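Local coordinates for protein constitutive androstane receptor (Mus musculus, PDB 1XNX) that activates transcription from retinoic acid and xenobiotic response elements as a heterodimer with RXR, at residues G141-F146 against Y234-L238; H68-I72 against P129-K133; R59-L65 against E135-A140; N156-L162 against L220-L224. All blocks are in the same frame, centred on the assembly; numbering follows the deposited sequence.

Contact 1 of 4, residues G141-F146 against Y234-L238; sequences GFQYEF and YSYEL
The backbones come nearest at Phe146 and Tyr234, with CA atoms 6.4 Å apart, and at Phe142 and Glu237, 6.7 Å apart. Phe146 lies in the first turn of helix 144-158 and packs on Tyr234. With its CG anti to the backbone N (chi1 177°), its ring runs back past Tyr234 in the opposite sense. Phe146 CB sits over the face of the Tyr234 ring, 4.1 Å from its centroid. The two rings meet obliquely, planes at 42°. Glu237 also packs on the Phe146 ring, its CB over one face, 4.2 Å from the centroid. Glu237 CG also reaches the edge of the Phe142 ring at CD2, 3.5 Å away. Tyr234 follows helix 216-233 and precedes helix 235-241. This break lies in the C-terminal part of the nuclear receptor ligand-binding domain, on the way to the activation-function segment. Tyr234 and Phe142 are both important for recognition of the agonist TCPOBOP. Gln143 N gives a hydrogen bond to Glu237 OE1, 2.6 Å away. The amide comes from above the carboxylate plane, 36° out of it. Gln143 is the N-cap residue of helix 144-158, so the carboxylate sits near a helix start, whose dipole would probably stabilise its negative charge. Arg240 is a second, weak and long partner of this oxygen. A serine in place of Tyr234 would remove the ring and is likely to leave Phe146 CB and Glu145 CB without their aromatic neighbour. Phe142 also packs on Ala137 of helix 134-139.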
# COMPACT_ATOMS: atom_id res chain seq x y z
N GLY A 141 8.07 15.15 -21.03
CA GLY A 141 7.20 15.80 -21.98
C GLY A 141 5.77 15.30 -22.05
O GLY A 141 5.00 15.71 -22.93
N PHE A 142 5.39 14.39 -21.16
CA PHE A 142 4.02 13.91 -21.17
C PHE A 142 3.11 15.02 -20.61
O PHE A 142 3.50 15.78 -19.71
CB PHE A 142 3.90 12.62 -20.36
CG PHE A 142 4.47 11.41 -21.07
CD1 PHE A 142 5.78 10.99 -20.83
CD2 PHE A 142 3.70 10.71 -22.00
CE1 PHE A 142 6.33 9.89 -21.51
CE2 PHE A 142 4.23 9.61 -22.68
CZ PHE A 142 5.56 9.20 -22.43
N GLN A 143 1.91 15.13 -21.16
CA GLN A 143 0.96 16.15 -20.75
C GLN A 143 0.46 15.94 -19.31
O GLN A 143 0.11 14.82 -18.91
CB GLN A 143 -0.20 16.16 -21.73
CG GLN A 143 -1.19 17.29 -21.51
CD GLN A 143 -2.15 17.43 -22.67
OE1 GLN A 143 -3.09 18.21 -22.61
NE2 GLN A 143 -1.91 16.68 -23.73
N TYR A 144 0.42 17.02 -18.55
CA TYR A 144 -0.02 16.93 -17.16
C TYR A 144 -1.39 16.29 -16.99
O TYR A 144 -1.53 15.33 -16.23
CB TYR A 144 -0.03 18.33 -16.53
CG TYR A 144 0.11 18.29 -15.03
CD1 TYR A 144 1.36 18.08 -14.44
CD2 TYR A 144 -1.00 18.41 -14.20
CE1 TYR A 144 1.49 18.01 -13.05
CE2 TYR A 144 -0.88 18.34 -12.81
CZ TYR A 144 0.36 18.14 -12.24
OH TYR A 144 0.47 18.08 -10.88
N GLU A 145 -2.39 16.81 -17.70
CA GLU A 145 -3.76 16.29 -17.63
C GLU A 145 -3.77 14.80 -17.87
O GLU A 145 -4.47 14.05 -17.18
CB GLU A 145 -4.65 16.96 -18.68
CG GLU A 145 -4.92 18.45 -18.46
CD GLU A 145 -3.69 19.31 -18.63
OE1 GLU A 145 -2.89 19.05 -19.56
OE2 GLU A 145 -3.53 20.27 -17.85
N PHE A 146 -3.01 14.37 -18.86
CA PHE A 146 -2.87 12.96 -19.19
C PHE A 146 -2.37 12.25 -17.92
O PHE A 146 -3.06 11.39 -17.37
CB PHE A 146 -1.85 12.80 -20.31
CG PHE A 146 -1.57 11.38 -20.69
CD1 PHE A 146 -2.61 10.51 -20.96
CD2 PHE A 146 -0.26 10.93 -20.80
CE1 PHE A 146 -2.36 9.19 -21.34
CE2 PHE A 146 0.01 9.61 -21.18
CZ PHE A 146 -1.04 8.75 -21.45
N TYR A 234 -6.10 11.19 -24.97
CA TYR A 234 -4.69 11.55 -25.15
C TYR A 234 -3.91 10.50 -25.93
O TYR A 234 -2.76 10.19 -25.60
CB TYR A 234 -4.03 11.77 -23.79
CG TYR A 234 -4.83 12.65 -22.86
CD1 TYR A 234 -5.87 12.12 -22.10
CD2 TYR A 234 -4.52 14.00 -22.71
CE1 TYR A 234 -6.58 12.92 -21.20
CE2 TYR A 234 -5.22 14.80 -21.82
CZ TYR A 234 -6.24 14.26 -21.07
OH TYR A 234 -6.93 15.04 -20.18
N SER A 235 -4.54 9.96 -26.96
CA SER A 235 -3.91 8.93 -27.78
C SER A 235 -2.63 9.40 -28.45
O SER A 235 -1.71 8.62 -28.68
CB SER A 235 -4.90 8.43 -28.84
OG SER A 235 -4.46 7.20 -29.40
N TYR A 236 -2.56 10.70 -28.76
CA TYR A 236 -1.40 11.26 -29.42
C TYR A 236 -0.14 11.16 -28.57
O TYR A 236 0.98 11.08 -29.09
CB TYR A 236 -1.68 12.71 -29.82
CG TYR A 236 -2.28 13.55 -28.71
CD1 TYR A 236 -1.47 14.09 -27.70
CD2 TYR A 236 -3.65 13.81 -28.67
CE1 TYR A 236 -2.02 14.88 -26.69
CE2 TYR A 236 -4.20 14.59 -27.66
CZ TYR A 236 -3.38 15.13 -26.68
OH TYR A 236 -3.91 15.91 -25.69
N GLU A 237 -0.33 11.16 -27.25
CA GLU A 237 0.77 11.06 -26.31
C GLU A 237 1.50 9.73 -26.53
O GLU A 237 2.73 9.66 -26.51
CB GLU A 237 0.24 11.12 -24.89
CG GLU A 237 1.06 11.98 -23.94
CD GLU A 237 0.98 13.46 -24.29
OE1 GLU A 237 1.67 14.26 -23.64
OE2 GLU A 237 0.22 13.80 -25.22
N LEU A 238 0.74 8.66 -26.74
CA LEU A 238 1.34 7.36 -26.95
C LEU A 238 1.84 7.17 -28.38
O LEU A 238 2.93 6.63 -28.61
CB LEU A 238 0.33 6.27 -26.59
CG LEU A 238 -0.07 6.30 -25.10
CD1 LEU A 238 -1.18 5.30 -24.82
CD2 LEU A 238 1.16 6.00 -24.25

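Contact 2 of 4, residues H68-I72 against P129-K133; sequences HFADI and PLCYK. With ATE (16,17-androstene-3-ol), chain C.
The androstenol pocket is lined here by Phe69 and Tyr132, which touch each other as well as the sterol. Phe69 CE1 lies 3.9 Å from Tyr132 CE2. The Phe69 ring turns one face to the C19 methyl of the ligand, with CD1 3.7 Å from C19. Tyr132 meets the same sterol through its CB, 3.7 Å from C12. Its ring then runs on toward helix 62-85 and ends at His68. His68 NE2 and Tyr132 OH form a hydrogen bond of 2.8 Å at 158°; either could be the donor. The imidazole and phenol meet rim to rim, their planes 25° apart. His68 CG is anti to the backbone N (chi1 172°), which carries the imidazole out toward the strand. In the nuclear receptor ligand-binding fold, helix 62-85 forms one wall of the pocket and the small antiparallel sheet closes another. Strand 130-132 is an outer strand of that sheet and runs roughly across the helix. Tyr132 is paired through its backbone with Phe125, another pocket residue. His68 is gripped at both nitrogens, since ND1 bonds to Phe43 O. Ile72 CG2 covers one face of its imidazole. Ile72 CD1 comes 3.9 Å from Tyr132 OH and 4.0 Å from C1 of the sterol. A phenylalanine in place of Tyr132 would keep the ring beside Phe69, but would probably leave buried His68 NE2 without its partner and the imidazole freer to turn. Phe69 is also important for TCPOBOP recognition, and its side chain lies close to that of Phe142.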
# COMPACT_ATOMS: atom_id res chain seq x y z
N HIS A 68 14.20 5.84 -22.29
CA HIS A 68 14.04 4.77 -21.32
C HIS A 68 12.57 4.38 -21.31
O HIS A 68 12.22 3.19 -21.37
CB HIS A 68 14.45 5.24 -19.93
CG HIS A 68 14.14 4.25 -18.85
ND1 HIS A 68 14.78 3.03 -18.73
CD2 HIS A 68 13.24 4.30 -17.83
CE1 HIS A 68 14.29 2.38 -17.69
NE2 HIS A 68 13.36 3.12 -17.13
N PHE A 69 11.71 5.39 -21.22
CA PHE A 69 10.27 5.18 -21.23
C PHE A 69 9.92 4.51 -22.55
O PHE A 69 9.00 3.70 -22.63
CB PHE A 69 9.53 6.52 -21.09
CG PHE A 69 9.56 7.09 -19.71
CD1 PHE A 69 9.45 6.25 -18.60
CD2 PHE A 69 9.65 8.47 -19.51
CE1 PHE A 69 9.44 6.77 -17.31
CE2 PHE A 69 9.64 9.00 -18.22
CZ PHE A 69 9.53 8.15 -17.12
N ALA A 70 10.65 4.88 -23.59
CA ALA A 70 10.43 4.28 -24.89
C ALA A 70 10.78 2.79 -24.74
O ALA A 70 10.02 1.91 -25.13
CB ALA A 70 11.33 4.94 -25.92
N ASP A 71 11.93 2.51 -24.14
CA ASP A 71 12.36 1.14 -23.95
C ASP A 71 11.37 0.28 -23.18
O ASP A 71 10.93 -0.76 -23.67
CB ASP A 71 13.70 1.08 -23.21
CG ASP A 71 14.88 1.42 -24.08
OD1 ASP A 71 14.83 1.17 -25.30
OD2 ASP A 71 15.89 1.93 -23.54
N ILE A 72 11.03 0.70 -21.96
CA ILE A 72 10.13 -0.10 -21.13
C ILE A 72 8.75 -0.25 -21.72
O ILE A 72 8.07 -1.24 -21.45
CB ILE A 72 10.02 0.45 -19.68
CG1 ILE A 72 9.26 1.78 -19.65
CG2 ILE A 72 11.42 0.62 -19.08
CD1 ILE A 72 8.88 2.22 -18.26
N PRO A 129 14.69 -2.29 -8.69
CA PRO A 129 15.39 -1.29 -7.87
C PRO A 129 15.03 0.13 -8.33
O PRO A 129 15.64 1.10 -7.92
CB PRO A 129 16.85 -1.60 -8.15
CG PRO A 129 16.81 -1.97 -9.62
CD PRO A 129 15.61 -2.90 -9.67
N LEU A 130 14.02 0.23 -9.18
CA LEU A 130 13.59 1.52 -9.72
C LEU A 130 12.36 2.09 -9.04
O LEU A 130 11.50 1.36 -8.56
CB LEU A 130 13.34 1.37 -11.23
CG LEU A 130 14.47 1.80 -12.18
CD1 LEU A 130 15.83 1.59 -11.54
CD2 LEU A 130 14.34 1.03 -13.48
N CYS A 131 12.27 3.41 -8.99
CA CYS A 131 11.11 4.05 -8.38
C CYS A 131 10.57 5.16 -9.29
O CYS A 131 11.17 6.23 -9.39
CB CYS A 131 11.47 4.62 -7.01
SG CYS A 131 10.10 5.49 -6.23
N TYR A 132 9.45 4.90 -9.94
CA TYR A 132 8.88 5.89 -10.84
C TYR A 132 7.94 6.87 -10.15
O TYR A 132 7.12 6.49 -9.32
CB TYR A 132 8.15 5.21 -12.00
CG TYR A 132 9.06 4.38 -12.89
CD1 TYR A 132 9.03 2.98 -12.85
CD2 TYR A 132 9.95 5.00 -13.78
CE1 TYR A 132 9.86 2.22 -13.66
CE2 TYR A 132 10.79 4.24 -14.61
CZ TYR A 132 10.73 2.85 -14.54
OH TYR A 132 11.52 2.09 -15.36
N LYS A 133 8.08 8.14 -10.51
CA LYS A 133 7.26 9.20 -9.96
C LYS A 133 6.60 9.91 -11.13
O LYS A 133 7.19 9.98 -12.22
CB LYS A 133 8.13 10.19 -9.19
CG LYS A 133 8.95 9.55 -8.09
CD LYS A 133 9.93 10.54 -7.50
CE LYS A 133 10.60 9.97 -6.29
NZ LYS A 133 9.58 9.47 -5.34
O1 ATE C . 3.43 3.39 -21.26
C3 ATE C . 4.39 4.43 -21.43
C2 ATE C . 5.64 4.00 -20.63
C1 ATE C . 5.46 4.18 -19.11
C4 ATE C . 3.61 5.69 -21.00
C5 ATE C . 3.46 5.75 -19.46
C6 ATE C . 2.71 7.04 -19.09
C10 ATE C . 4.80 5.51 -18.64
C19 ATE C . 5.84 6.64 -18.99
C9 ATE C . 4.59 5.60 -17.08
C11 ATE C . 5.86 5.36 -16.22
C8 ATE C . 3.83 6.95 -16.75
C7 ATE C . 2.54 7.20 -17.57
C14 ATE C . 3.62 7.07 -15.21
C15 ATE C . 2.90 8.25 -14.57
C13 ATE C . 4.89 6.82 -14.33
C12 ATE C . 5.63 5.52 -14.70
C18 ATE C . 5.94 7.98 -14.42
C17 ATE C . 4.18 7.06 -13.01
C16 ATE C . 3.07 7.83 -13.12

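Contact 3 of 4, residues R59-L65 against E135-A140; sequences RGPVLPL and EDAVHA
This is a mixed polar and apolar contact, in which Arg59 and Leu65 meet Asp136 and His139. It joins the loop before helix 62-85, and the first turn of that helix, to the short helix 134-139. The chains come nearest at Val62 and Ala140, with CA atoms 6.0 Å apart. Arg59 reaches across to the short helix, its chain extended from CG to NE. It grips one carboxylate oxygen side-on: NE is 3.0 Å from Asp136 OD1 and NH2 is 3.2 Å from it. The NE bond uses the anti lone pair of OD1 and bends to 154°. The oxygen lies in the guanidinium plane. That plane stands well turned from the carboxylate, 66° away. Arg54 forms a second salt bridge to OD1, and OD2 takes the Lys133 amide. Two arginines and a backbone N-H thus surround this buried acid, which would probably keep it charged. A carbonyl of the helix, Glu135 O, lies over one face of the guanidinium. His139 is touched from several directions. Arg59 CB lies over one face of its ring, 3.7 Å from the centroid. NE2 donates to Gly60 O in the ring plane, 2.9 Å away at 143°. Leu65 CD2 comes to the ring edge, 3.7 Å from His139 CD2, and Val62 CG2 is 3.8 Å from His139 NE2. Ala137, on the other side of the short helix, touches the androstenol. The contact thus ties two helices that flank the ligand pocket of the nuclear receptor ligand-binding domain, at its outer edge.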
# COMPACT_ATOMS: atom_id res chain seq x y z
N ARG A 59 17.20 16.51 -12.68
CA ARG A 59 17.15 15.43 -13.67
C ARG A 59 17.97 15.67 -14.93
O ARG A 59 18.21 14.74 -15.71
CB ARG A 59 15.71 15.14 -14.08
CG ARG A 59 14.81 14.69 -12.97
CD ARG A 59 13.50 14.21 -13.55
NE ARG A 59 12.53 13.86 -12.52
CZ ARG A 59 11.88 14.75 -11.78
NH1 ARG A 59 12.08 16.04 -11.97
NH2 ARG A 59 11.02 14.34 -10.86
N GLY A 60 18.38 16.90 -15.17
CA GLY A 60 19.17 17.17 -16.35
C GLY A 60 18.55 16.76 -17.68
O GLY A 60 17.35 16.93 -17.88
N PRO A 61 19.35 16.21 -18.61
CA PRO A 61 18.94 15.77 -19.94
C PRO A 61 17.71 14.88 -20.04
O PRO A 61 17.53 13.93 -19.27
CB PRO A 61 20.19 15.08 -20.48
CG PRO A 61 20.88 14.61 -19.26
CD PRO A 61 20.75 15.81 -18.37
N VAL A 62 16.86 15.19 -21.02
CA VAL A 62 15.64 14.44 -21.24
C VAL A 62 15.84 13.17 -22.07
O VAL A 62 15.31 12.12 -21.73
CB VAL A 62 14.60 15.31 -21.96
CG1 VAL A 62 13.39 14.47 -22.31
CG2 VAL A 62 14.20 16.47 -21.08
N LEU A 63 16.62 13.27 -23.15
CA LEU A 63 16.85 12.14 -24.04
C LEU A 63 16.94 10.79 -23.34
O LEU A 63 16.11 9.91 -23.58
CB LEU A 63 18.12 12.35 -24.86
CG LEU A 63 18.08 12.03 -26.36
CD1 LEU A 63 19.48 11.62 -26.77
CD2 LEU A 63 17.09 10.90 -26.66
N PRO A 64 17.96 10.60 -22.47
CA PRO A 64 18.04 9.30 -21.79
C PRO A 64 16.74 8.91 -21.09
O PRO A 64 16.26 7.79 -21.27
CB PRO A 64 19.24 9.48 -20.84
CG PRO A 64 19.33 10.93 -20.64
CD PRO A 64 19.02 11.50 -22.00
N LEU A 65 16.17 9.81 -20.30
CA LEU A 65 14.92 9.50 -19.61
C LEU A 65 13.83 9.14 -20.63
O LEU A 65 13.10 8.13 -20.49
CB LEU A 65 14.44 10.69 -18.79
CG LEU A 65 13.08 10.48 -18.12
CD1 LEU A 65 13.11 9.20 -17.28
CD2 LEU A 65 12.74 11.69 -17.27
N GLU A 135 6.28 12.91 -11.71
CA GLU A 135 7.12 14.02 -12.14
C GLU A 135 8.13 13.59 -13.20
O GLU A 135 8.53 14.39 -14.03
CB GLU A 135 7.85 14.64 -10.95
CG GLU A 135 6.95 15.18 -9.85
CD GLU A 135 6.16 14.09 -9.12
OE1 GLU A 135 6.60 12.92 -9.12
OE2 GLU A 135 5.11 14.42 -8.53
N ASP A 136 8.55 12.32 -13.17
CA ASP A 136 9.52 11.84 -14.15
C ASP A 136 8.92 11.83 -15.55
O ASP A 136 9.61 12.11 -16.53
CB ASP A 136 10.00 10.43 -13.79
CG ASP A 136 10.53 10.33 -12.37
OD1 ASP A 136 11.16 11.31 -11.89
OD2 ASP A 136 10.31 9.27 -11.73
N ALA A 137 7.63 11.51 -15.63
CA ALA A 137 6.94 11.49 -16.91
C ALA A 137 6.75 12.93 -17.36
O ALA A 137 6.79 13.23 -18.56
CB ALA A 137 5.59 10.77 -16.78
N VAL A 138 6.55 13.83 -16.40
CA VAL A 138 6.38 15.25 -16.70
C VAL A 138 7.64 15.74 -17.41
O VAL A 138 7.57 16.35 -18.47
CB VAL A 138 6.18 16.07 -15.42
CG1 VAL A 138 6.07 17.54 -15.77
CG2 VAL A 138 4.92 15.60 -14.68
N HIS A 139 8.79 15.43 -16.82
CA HIS A 139 10.10 15.80 -17.34
C HIS A 139 10.35 15.23 -18.73
O HIS A 139 11.20 15.74 -19.47
CB HIS A 139 11.18 15.30 -16.38
CG HIS A 139 12.55 15.83 -16.68
ND1 HIS A 139 12.92 17.13 -16.39
CD2 HIS A 139 13.62 15.25 -17.25
CE1 HIS A 139 14.17 17.32 -16.77
NE2 HIS A 139 14.62 16.19 -17.29
N ALA A 140 9.63 14.15 -19.09
CA ALA A 140 9.79 13.52 -20.40
C ALA A 140 8.86 14.16 -21.45
O ALA A 140 8.85 13.75 -22.62
CB ALA A 140 9.49 12.03 -20.31

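Contact 4 of 4, residues N156-L162 against L220-L224; sequences NLKGLHL and LMGLL
Leu220 and Leu223 of helix 216-233 present two bumps to the leucines of segment 156-162. The methyl CD2 of Leu220 meets three methyls: Leu160 CD1 at 3.5 Å, Leu157 CD1 at 3.6 Å and Leu162 CD1 at 3.9 Å. Leu157 crosses Leu220 at about a right angle, while Leu160 and Leu162 slide past it in the opposite sense. Leu157 has its CG anti to the backbone N (chi1 -174°), which turns CD1 to Leu220 and Leu223. Leu223 forks over the same surface. Its CD1 meets Leu160 CD1 tip to tip at 3.7 Å and is 3.8 Å from Leu157 CD1. Its CD2 lies against Asn156 CB, 3.6 Å away. No hydrogen bond crosses the contact. The shape depends on the chain reversal at the end of helix 144-158. A type I beta turn from Lys158 to His161 brings Leu160 and Leu162 beside Leu157, so that their CD1 methyls, with that of Leu157, form the hollow that Leu220 CD2 fills. His161 meets His161 of the second subunit. Around the contact, Tyr167 of helix 164-175 touches Leu157 and Leu162, and Leu224 packs on Ala174 of the same helix.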
# COMPACT_ATOMS: atom_id res chain seq x y z
N ASN A 156 -7.30 4.76 -7.91
CA ASN A 156 -8.61 4.15 -7.81
C ASN A 156 -8.54 2.62 -7.80
O ASN A 156 -9.17 1.95 -6.98
CB ASN A 156 -9.49 4.62 -8.96
CG ASN A 156 -9.97 6.04 -8.79
OD1 ASN A 156 -10.22 6.75 -9.77
ND2 ASN A 156 -10.14 6.46 -7.54
N LEU A 157 -7.75 2.07 -8.72
CA LEU A 157 -7.62 0.62 -8.81
C LEU A 157 -6.84 -0.01 -7.65
O LEU A 157 -7.14 -1.13 -7.23
CB LEU A 157 -6.98 0.22 -10.15
CG LEU A 157 -6.91 -1.28 -10.45
CD1 LEU A 157 -8.29 -1.89 -10.35
CD2 LEU A 157 -6.35 -1.51 -11.83
N LYS A 158 -5.85 0.69 -7.10
CA LYS A 158 -5.10 0.10 -6.01
C LYS A 158 -5.95 0.05 -4.76
O LYS A 158 -5.87 -0.89 -3.98
CB LYS A 158 -3.83 0.89 -5.71
CG LYS A 158 -2.81 0.07 -4.96
CD LYS A 158 -2.33 -1.09 -5.82
CE LYS A 158 -1.22 -1.87 -5.15
NZ LYS A 158 -0.62 -2.87 -6.08
N GLY A 159 -6.75 1.09 -4.59
CA GLY A 159 -7.62 1.17 -3.43
C GLY A 159 -8.56 -0.01 -3.30
O GLY A 159 -9.13 -0.22 -2.24
N LEU A 160 -8.71 -0.80 -4.37
CA LEU A 160 -9.60 -1.95 -4.34
C LEU A 160 -8.96 -3.22 -3.78
O LEU A 160 -9.61 -4.25 -3.64
CB LEU A 160 -10.16 -2.22 -5.74
CG LEU A 160 -10.99 -1.07 -6.33
CD1 LEU A 160 -11.40 -1.39 -7.75
CD2 LEU A 160 -12.21 -0.82 -5.46
N HIS A 161 -7.68 -3.15 -3.45
CA HIS A 161 -6.97 -4.28 -2.88
C HIS A 161 -7.04 -5.58 -3.67
O HIS A 161 -7.29 -6.63 -3.10
CB HIS A 161 -7.47 -4.55 -1.46
CG HIS A 161 -7.07 -3.51 -0.47
ND1 HIS A 161 -5.95 -2.72 -0.63
CD2 HIS A 161 -7.60 -3.16 0.73
CE1 HIS A 161 -5.81 -1.93 0.42
NE2 HIS A 161 -6.80 -2.18 1.26
N LEU A 162 -6.80 -5.52 -4.98
CA LEU A 162 -6.86 -6.71 -5.83
C LEU A 162 -5.67 -7.63 -5.67
O LEU A 162 -4.70 -7.30 -5.01
CB LEU A 162 -6.96 -6.31 -7.31
CG LEU A 162 -8.19 -5.57 -7.84
CD1 LEU A 162 -8.13 -5.61 -9.36
CD2 LEU A 162 -9.48 -6.22 -7.35
N LEU A 220 -14.80 -2.21 -11.15
CA LEU A 220 -13.71 -2.60 -12.02
C LEU A 220 -14.09 -2.27 -13.47
O LEU A 220 -13.37 -1.51 -14.14
CB LEU A 220 -13.39 -4.08 -11.85
CG LEU A 220 -12.70 -4.39 -10.51
CD1 LEU A 220 -12.52 -5.87 -10.34
CD2 LEU A 220 -11.37 -3.68 -10.44
N MET A 221 -15.22 -2.80 -13.94
CA MET A 221 -15.68 -2.51 -15.31
C MET A 221 -15.79 -1.00 -15.51
O MET A 221 -15.65 -0.50 -16.63
CB MET A 221 -17.03 -3.16 -15.58
CG MET A 221 -17.03 -4.67 -15.40
SD MET A 221 -15.62 -5.44 -16.23
CE MET A 221 -16.27 -5.68 -17.84
N GLY A 222 -16.06 -0.29 -14.43
CA GLY A 222 -16.16 1.15 -14.51
C GLY A 222 -14.80 1.72 -14.83
O GLY A 222 -14.67 2.59 -15.69
N LEU A 223 -13.78 1.23 -14.12
CA LEU A 223 -12.42 1.70 -14.33
C LEU A 223 -11.93 1.30 -15.72
O LEU A 223 -11.10 1.98 -16.30
CB LEU A 223 -11.49 1.11 -13.26
CG LEU A 223 -11.68 1.66 -11.84
CD1 LEU A 223 -11.07 0.71 -10.81
CD2 LEU A 223 -11.05 3.05 -11.75
N LEU A 224 -12.45 0.21 -16.24
CA LEU A 224 -12.05 -0.23 -17.57
C LEU A 224 -12.60 0.80 -18.57
O LEU A 224 -12.07 0.99 -19.66
CB LEU A 224 -12.63 -1.62 -17.85
CG LEU A 224 -11.89 -2.50 -18.87
CD1 LEU A 224 -10.50 -2.84 -18.34
CD2 LEU A 224 -12.68 -3.77 -19.13

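Contacts 1, 2 and 3 form one connected region around the androstenol pocket. Contacts 2 and 3 are closest, their centres 10 Å apart. Phe69 of contact 2 touches Ala140 of contact 3 (CD2 to CB 3.7 Å), and both contacts use helix 62-85. Phe69 CD2 also lies 4.1 Å from Phe142 CE1 of contact 1. Phe142 N probably bonds to Ala137 O of contact 3 at 3.2 Å. The side chain of Leu238 in contact 1 is about 4 Å from the bound androstenol. Contact 4 is apart: its Leu157 side chain is about 13 Å from the ligand. It shares helix 144-158 with contact 1, with centres 22 Å apart.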